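Local coordinates for putative exported protein (Bordetella parapertussis, PDB 3OCJ) that is of unknown function but has the fold of S-adenosylmethionine-dependent methyltransferases and probably transfers a methyl group to an unidentified substrate, at residues Arg73-Gln78 with Glu103-Phe108; Phe288-Asp291 with Phe296-Val299. All coordinates share one frame; numbering follows the deposited sequence.

Interaction 1. Residues Arg73-Gln78 with Glu103-Phe108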
ATOM      1  N   ARG A  73      -2.665  -7.784  -6.732  1.00 17.44           N
ATOM      2  CA  ARG A  73      -2.850  -7.829  -8.177  1.00 17.92           C
ATOM      3  C   ARG A  73      -2.277  -6.574  -8.832  1.00 20.07           C
ATOM      4  O   ARG A  73      -1.677  -6.631  -9.905  1.00 20.67           O
ATOM      5  CB  ARG A  73      -4.329  -8.047  -8.528  1.00 20.03           C
ATOM      6  CG  ARG A  73      -4.867  -9.392  -8.057  1.00 21.42           C
ATOM      7  CD  ARG A  73      -6.365  -9.561  -8.332  1.00 24.97           C
ATOM      8  NE  ARG A  73      -6.651  -9.659  -9.758  1.00 29.67           N
ATOM      9  CZ  ARG A  73      -7.800 -10.099 -10.257  1.00 32.34           C
ATOM     10  NH1 ARG A  73      -8.773 -10.480  -9.441  1.00 32.20           N
ATOM     11  NH2 ARG A  73      -7.977 -10.155 -11.570  1.00 35.25           N
ATOM     12  N   LEU A  74      -2.439  -5.438  -8.169  1.00 19.81           N
ATOM     13  CA  LEU A  74      -1.900  -4.197  -8.685  1.00 19.27           C
ATOM     14  C   LEU A  74      -0.375  -4.174  -8.604  1.00 18.16           C
ATOM     15  O   LEU A  74       0.310  -3.880  -9.592  1.00 22.12           O
ATOM     16  CB  LEU A  74      -2.495  -3.006  -7.931  1.00 21.72           C
ATOM     17  CG  LEU A  74      -2.134  -1.617  -8.458  1.00 23.29           C
ATOM     18  CD1 LEU A  74      -2.613  -1.427  -9.884  1.00 19.02           C
ATOM     19  CD2 LEU A  74      -2.717  -0.560  -7.542  1.00 23.64           C
ATOM     20  N   VAL A  75       0.159  -4.504  -7.433  0.68 18.20           N
ATOM     21  CA  VAL A  75       1.592  -4.386  -7.217  0.68 16.77           C
ATOM     22  C   VAL A  75       2.419  -5.380  -8.035  0.68 19.78           C
ATOM     23  O   VAL A  75       3.493  -5.042  -8.520  0.68 24.03           O
ATOM     24  CB  VAL A  75       1.956  -4.485  -5.720  0.68 21.53           C
ATOM     25  CG1 VAL A  75       3.455  -4.504  -5.557  0.68 18.46           C
ATOM     26  CG2 VAL A  75       1.365  -3.315  -4.952  0.68 25.11           C
ATOM     27  N   THR A  76       1.912  -6.597  -8.207  1.00 17.65           N
ATOM     28  CA  THR A  76       2.651  -7.629  -8.924  1.00 17.07           C
ATOM     29  C   THR A  76       2.372  -7.661 -10.432  1.00 17.30           C
ATOM     30  O   THR A  76       2.968  -8.452 -11.166  1.00 21.33           O
ATOM     31  CB  THR A  76       2.408  -9.031  -8.334  1.00 19.54           C
ATOM     32  OG1 THR A  76       1.048  -9.421  -8.548  1.00 18.68           O
ATOM     33  CG2 THR A  76       2.697  -9.034  -6.839  1.00 22.01           C
ATOM     34  N   HIS A  77       1.466  -6.800 -10.883  1.00 19.51           N
ATOM     35  CA  HIS A  77       1.187  -6.687 -12.313  1.00 17.99           C
ATOM     36  C   HIS A  77       2.469  -6.476 -13.122  1.00 20.72           C
ATOM     37  O   HIS A  77       3.250  -5.564 -12.855  1.00 21.12           O
ATOM     38  CB  HIS A  77       0.197  -5.549 -12.589  1.00 19.39           C
ATOM     39  CG  HIS A  77      -0.013  -5.274 -14.048  1.00 16.87           C
ATOM     40  ND1 HIS A  77      -0.797  -6.071 -14.852  1.00 20.72           N
ATOM     41  CD2 HIS A  77       0.465  -4.289 -14.844  1.00 20.76           C
ATOM     42  CE1 HIS A  77      -0.786  -5.595 -16.085  1.00 19.77           C
ATOM     43  NE2 HIS A  77      -0.038  -4.508 -16.105  1.00 16.70           N
ATOM     44  N   GLN A  78       2.677  -7.323 -14.121  1.00 20.49           N
ATOM     45  CA  GLN A  78       3.793  -7.149 -15.041  1.00 22.09           C
ATOM     46  C   GLN A  78       3.326  -6.315 -16.230  1.00 20.72           C
ATOM     47  O   GLN A  78       2.376  -6.681 -16.911  1.00 20.74           O
ATOM     48  CB  GLN A  78       4.308  -8.512 -15.500  1.00 23.65           C
ATOM     49  CG  GLN A  78       4.771  -9.406 -14.355  1.00 40.91           C
ATOM     50  CD  GLN A  78       5.473 -10.664 -14.832  1.00 58.99           C
ATOM     51  OE1 GLN A  78       5.939 -10.735 -15.970  1.00 65.66           O
ATOM     52  NE2 GLN A  78       5.554 -11.663 -13.959  1.00 61.33           N
ATOM     53  N   GLU A 103       7.816   0.326  -7.392  1.00 11.81           N
ATOM     54  CA  GLU A 103       9.206   0.568  -7.015  1.00 12.52           C
ATOM     55  C   GLU A 103       9.393   0.268  -5.535  1.00 13.10           C
ATOM     56  O   GLU A 103      10.359  -0.383  -5.145  1.00 12.59           O
ATOM     57  CB  GLU A 103       9.603   2.012  -7.297  1.00 12.45           C
ATOM     58  CG  GLU A 103       9.722   2.383  -8.763  1.00 13.92           C
ATOM     59  CD  GLU A 103      10.047   3.846  -8.916  1.00 14.54           C
ATOM     60  OE1 GLU A 103      11.176   4.220  -8.549  1.00 14.42           O
ATOM     61  OE2 GLU A 103       9.176   4.603  -9.375  1.00 19.29           O
ATOM     62  N   ARG A 104       8.461   0.750  -4.716  1.00 12.40           N
ATOM     63  CA  ARG A 104       8.485   0.506  -3.280  1.00 12.36           C
ATOM     64  C   ARG A 104       8.498  -0.992  -2.982  1.00 12.42           C
ATOM     65  O   ARG A 104       9.272  -1.449  -2.158  1.00 11.85           O
ATOM     66  CB  ARG A 104       7.286   1.182  -2.627  1.00 10.81           C
ATOM     67  CG  ARG A 104       7.117   0.856  -1.140  1.00 10.84           C
ATOM     68  CD  ARG A 104       5.630   0.915  -0.689  1.00 11.12           C
ATOM     69  NE  ARG A 104       4.792   0.035  -1.515  1.00 11.14           N
ATOM     70  CZ  ARG A 104       4.709  -1.285  -1.369  1.00 11.78           C
ATOM     71  NH1 ARG A 104       5.388  -1.912  -0.418  1.00 13.81           N
ATOM     72  NH2 ARG A 104       3.941  -1.990  -2.201  1.00 13.91           N
ATOM     73  N   HIS A 105       7.627  -1.749  -3.648  1.00 11.81           N
ATOM     74  CA  HIS A 105       7.624  -3.203  -3.515  1.00 11.64           C
ATOM     75  C   HIS A 105       9.005  -3.808  -3.769  1.00 13.61           C
ATOM     76  O   HIS A 105       9.440  -4.723  -3.060  1.00 12.70           O
ATOM     77  CB  HIS A 105       6.598  -3.789  -4.488  1.00 12.35           C
ATOM     78  CG  HIS A 105       6.440  -5.272  -4.396  1.00 15.93           C
ATOM     79  ND1 HIS A 105       5.838  -5.891  -3.321  1.00 18.00           N
ATOM     80  CD2 HIS A 105       6.765  -6.252  -5.268  1.00 19.85           C
ATOM     81  CE1 HIS A 105       5.821  -7.197  -3.528  1.00 17.69           C
ATOM     82  NE2 HIS A 105       6.375  -7.442  -4.703  1.00 18.26           N
ATOM     83  N   GLY A 106       9.689  -3.312  -4.797  1.00 12.80           N
ATOM     84  CA  GLY A 106      11.043  -3.758  -5.080  1.00 12.76           C
ATOM     85  C   GLY A 106      12.003  -3.434  -3.949  1.00 15.58           C
ATOM     86  O   GLY A 106      12.864  -4.252  -3.595  1.00 15.14           O
ATOM     87  N   HIS A 107      11.882  -2.233  -3.386  1.00 12.58           N
ATOM     88  CA  HIS A 107      12.756  -1.861  -2.274  1.00 13.05           C
ATOM     89  C   HIS A 107      12.470  -2.697  -1.022  1.00 12.93           C
ATOM     90  O   HIS A 107      13.395  -3.060  -0.290  1.00 13.05           O
ATOM     91  CB  HIS A 107      12.680  -0.356  -1.976  1.00 13.93           C
ATOM     92  CG  HIS A 107      13.229   0.499  -3.076  1.00 11.96           C
ATOM     93  ND1 HIS A 107      14.523   0.375  -3.539  1.00 14.84           N
ATOM     94  CD2 HIS A 107      12.663   1.495  -3.799  1.00 12.19           C
ATOM     95  CE1 HIS A 107      14.724   1.248  -4.510  1.00 15.13           C
ATOM     96  NE2 HIS A 107      13.610   1.937  -4.691  1.00 13.39           N
ATOM     97  N   PHE A 108      11.198  -2.996  -0.774  1.00 11.99           N
ATOM     98  CA  PHE A 108      10.840  -3.900   0.317  1.00 11.35           C
ATOM     99  C   PHE A 108      11.524  -5.251   0.128  1.00 13.14           C
ATOM    100  O   PHE A 108      12.075  -5.810   1.065  1.00 13.79           O
ATOM    101  CB  PHE A 108       9.317  -4.116   0.377  1.00 12.77           C
ATOM    102  CG  PHE A 108       8.574  -3.123   1.241  1.00 11.28           C
ATOM    103  CD1 PHE A 108       8.766  -1.752   1.101  1.00 11.39           C
ATOM    104  CD2 PHE A 108       7.644  -3.564   2.166  1.00 12.73           C
ATOM    105  CE1 PHE A 108       8.070  -0.841   1.883  1.00  9.86           C
ATOM    106  CE2 PHE A 108       6.950  -2.664   2.960  1.00 12.71           C
ATOM    107  CZ  PHE A 108       7.152  -1.289   2.808  1.00 11.74           C
TER
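Helix 68-76 meets helix 96-115 through V75, which packs on H105 and R104 at a small helix-helix junction. The CA atoms of V75 and H105 are 7.2 Å apart, so the backbones come close at this point. V75 CG1 sits over one face of the H105 imidazole, 3.6 Å from the ring centroid and 27° off the ring normal, which defines a CH-pi contact. The methyl is displaced toward the root of the ring, with CG1 of V75 3.3 Å from CG of H105. H105 CG lies anti to the backbone N (chi1 -177°), which carries the ring out to the valine. The other methyl, V75 CG2, meets the edge of the R104 guanidinium, near its plane and 4.0 Å from NH2. That group is held within its own helix: NE is hydrogen-bonded to T101 OG1, and NH1 stands above the centre of the F108 ring. R104 also makes a cation-pi contact with F296. V75 has two conformers; the methyl contacts belong to one, so their details are doubtful for the other. No hydrogen bond links the two segments, which bury 140 Å² by apolar and CH-pi packing; the same helices are joined by R102 NH2 to L74 O.

Interaction 2. Residues Phe288-Asp291 with Phe296-Val299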
ATOM      1  N   PHE A 288      16.372   5.407   4.383  1.00 11.57           N
ATOM      2  CA  PHE A 288      15.270   5.575   3.445  1.00 10.11           C
ATOM      3  C   PHE A 288      15.685   5.074   2.067  1.00 13.37           C
ATOM      4  O   PHE A 288      16.799   5.342   1.595  1.00 15.81           O
ATOM      5  CB  PHE A 288      14.832   7.044   3.364  1.00 11.80           C
ATOM      6  CG  PHE A 288      14.220   7.569   4.636  1.00 11.69           C
ATOM      7  CD1 PHE A 288      12.862   7.428   4.892  1.00 12.17           C
ATOM      8  CD2 PHE A 288      14.996   8.224   5.578  1.00 15.95           C
ATOM      9  CE1 PHE A 288      12.300   7.918   6.053  1.00 13.93           C
ATOM     10  CE2 PHE A 288      14.436   8.715   6.747  1.00 18.80           C
ATOM     11  CZ  PHE A 288      13.076   8.555   6.985  1.00 15.80           C
ATOM     12  N   GLU A 289      14.801   4.332   1.417  1.00 10.86           N
ATOM     13  CA  GLU A 289      14.998   3.899   0.041  1.00 10.84           C
ATOM     14  C   GLU A 289      13.921   4.559  -0.798  1.00 11.27           C
ATOM     15  O   GLU A 289      12.754   4.127  -0.802  1.00 10.98           O
ATOM     16  CB  GLU A 289      14.935   2.369  -0.075  1.00 11.25           C
ATOM     17  CG  GLU A 289      16.097   1.661   0.629  1.00 13.59           C
ATOM     18  CD  GLU A 289      17.421   1.796  -0.125  1.00 16.12           C
ATOM     19  OE1 GLU A 289      17.411   2.193  -1.304  1.00 15.26           O
ATOM     20  OE2 GLU A 289      18.481   1.489   0.469  1.00 17.12           O
ATOM     21  N   ASP A 290      14.295   5.635  -1.479  1.00 11.09           N
ATOM     22  CA  ASP A 290      13.328   6.422  -2.227  1.00 10.34           C
ATOM     23  C   ASP A 290      13.053   5.842  -3.603  1.00 10.94           C
ATOM     24  O   ASP A 290      13.975   5.420  -4.309  1.00 12.53           O
ATOM     25  CB  ASP A 290      13.824   7.855  -2.416  1.00 10.42           C
ATOM     26  CG  ASP A 290      13.778   8.680  -1.143  1.00 11.89           C
ATOM     27  OD1 ASP A 290      13.082   8.295  -0.183  1.00 12.30           O
ATOM     28  OD2 ASP A 290      14.431   9.757  -1.116  1.00 12.47           O
ATOM     29  N   ASP A 291      11.788   5.856  -4.002  1.00 10.07           N
ATOM     30  CA  ASP A 291      11.456   5.629  -5.400  1.00 10.19           C
ATOM     31  C   ASP A 291      11.941   6.836  -6.211  1.00 11.32           C
ATOM     32  O   ASP A 291      12.299   7.883  -5.652  1.00 11.36           O
ATOM     33  CB  ASP A 291       9.941   5.450  -5.552  1.00 11.31           C
ATOM     34  CG  ASP A 291       9.163   6.656  -5.036  1.00 10.58           C
ATOM     35  OD1 ASP A 291       9.294   6.966  -3.827  1.00 10.20           O
ATOM     36  OD2 ASP A 291       8.429   7.292  -5.822  1.00 11.60           O
ATOM     37  N   PHE A 296       6.746   7.557  -2.730  1.00  9.09           N
ATOM     38  CA  PHE A 296       6.393   6.461  -1.831  1.00 10.37           C
ATOM     39  C   PHE A 296       7.658   5.804  -1.287  1.00  8.94           C
ATOM     40  O   PHE A 296       7.949   4.646  -1.605  1.00  9.79           O
ATOM     41  CB  PHE A 296       5.539   5.429  -2.586  1.00  9.36           C
ATOM     42  CG  PHE A 296       4.576   4.630  -1.720  1.00  9.52           C
ATOM     43  CD1 PHE A 296       4.661   4.600  -0.329  1.00  9.98           C
ATOM     44  CD2 PHE A 296       3.562   3.911  -2.343  1.00 10.98           C
ATOM     45  CE1 PHE A 296       3.729   3.848   0.429  1.00 11.38           C
ATOM     46  CE2 PHE A 296       2.645   3.163  -1.612  1.00 10.79           C
ATOM     47  CZ  PHE A 296       2.722   3.140  -0.223  1.00 10.67           C
ATOM     48  N   PRO A 297       8.402   6.524  -0.432  1.00  9.18           N
ATOM     49  CA  PRO A 297       9.637   5.940   0.092  1.00 10.25           C
ATOM     50  C   PRO A 297       9.402   4.749   1.006  1.00 10.01           C
ATOM     51  O   PRO A 297       8.364   4.602   1.664  1.00  9.56           O
ATOM     52  CB  PRO A 297      10.263   7.083   0.902  1.00  9.84           C
ATOM     53  CG  PRO A 297       9.628   8.349   0.379  1.00 12.66           C
ATOM     54  CD  PRO A 297       8.226   7.932  -0.028  1.00 10.10           C
ATOM     55  N   THR A 298      10.430   3.910   1.047  1.00  9.89           N
ATOM     56  CA  THR A 298      10.558   2.802   1.975  1.00  9.16           C
ATOM     57  C   THR A 298      11.488   3.276   3.078  1.00  9.78           C
ATOM     58  O   THR A 298      12.435   4.025   2.816  1.00  9.91           O
ATOM     59  CB  THR A 298      11.155   1.607   1.236  1.00  9.35           C
ATOM     60  OG1 THR A 298      10.233   1.168   0.231  1.00 10.04           O
ATOM     61  CG2 THR A 298      11.512   0.437   2.162  1.00 10.61           C
ATOM     62  N   VAL A 299      11.225   2.856   4.305  1.00  9.60           N
ATOM     63  CA  VAL A 299      12.129   3.141   5.407  1.00  9.74           C
ATOM     64  C   VAL A 299      12.443   1.868   6.180  1.00 11.05           C
ATOM     65  O   VAL A 299      11.546   1.066   6.484  1.00 10.90           O
ATOM     66  CB  VAL A 299      11.576   4.245   6.338  1.00 10.02           C
ATOM     67  CG1 VAL A 299      10.190   3.862   6.918  1.00 11.13           C
ATOM     68  CG2 VAL A 299      12.570   4.566   7.460  1.00 12.32           C
TER
HETATM   69  O   HOH W   1      10.250   2.997  -2.035  1.00 10.50           O
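The F288 ring carries V299 CG2 over one face, and the D291 carboxylate receives F296 N from above its plane. V299 CG2 lies 4.0 Å from the centroid of the F288 ring and 26° off its normal, a CH-pi contact shifted toward the rim; the closest ring atom is CE1, 3.6 Å from that methyl. The two side chains run side by side from a non-hydrogen-bonded antiparallel pair, and H271 packs edge-to-face with the same phenylalanine.

The next pair, E289 with T298, is the hydrogen-bonded one: E289 N reaches T298 O at 2.8 Å, and T298 N returns to E289 O at 3.0 Å. Beyond it regular strand pairing stops although the backbones stay close, with CA atoms of D290 and P297 4.4 Å apart; a water bridges the two sides, donating to E289 O and F296 O and accepting from T298 OG1. E289 O thus takes two hydrogen bonds, one from the amide and one from the water.

D291 closes the turn. Its CG stands between the backbone N and the carbonyl carbon (chi1 58°), which brings OD1 within 2.8 Å of F296 N, while OD2 accepts from L295 N. Two successive amides are therefore gripped by one carboxylate. D290 OD1 touches P297 CB at 3.3 Å, but its hydrogen bond goes to H271 NE2.

This is the beta hairpin of strands 286-289 and 298-302, which ends the sheet in the 3-2-1-4-5-7-6 order of class I methyltransferases. Within these segments the regular pairing is F288-V299 and E289-T298; toward the turn a carboxylate and a water take over. The two N-H donors would probably stabilise ionised D291, and the carboxylate ties down the backbone where the chain returns from the turn.

In the fold
Interaction 1 closes before interaction 2 opens along the chain, and their centres lie 13 Å apart. Helix 96-115 connects them: one side receives helix 68-76, while R104 and F108 reach strand 298-302, where F108 CD1 and R104 CG each pack 3.4 Å from T298 OG1. E103 OE1 also accepts a hydrogen bond from R292 N in the hairpin turn. Helix 96-115 thus joins the hairpin of interaction 2 to the N-terminal helices of interaction 1. Bound palmitic acid touches L74 and lies about 4 Å from the F296 side chain and about 6 Å from that of R104, so both interactions border its site.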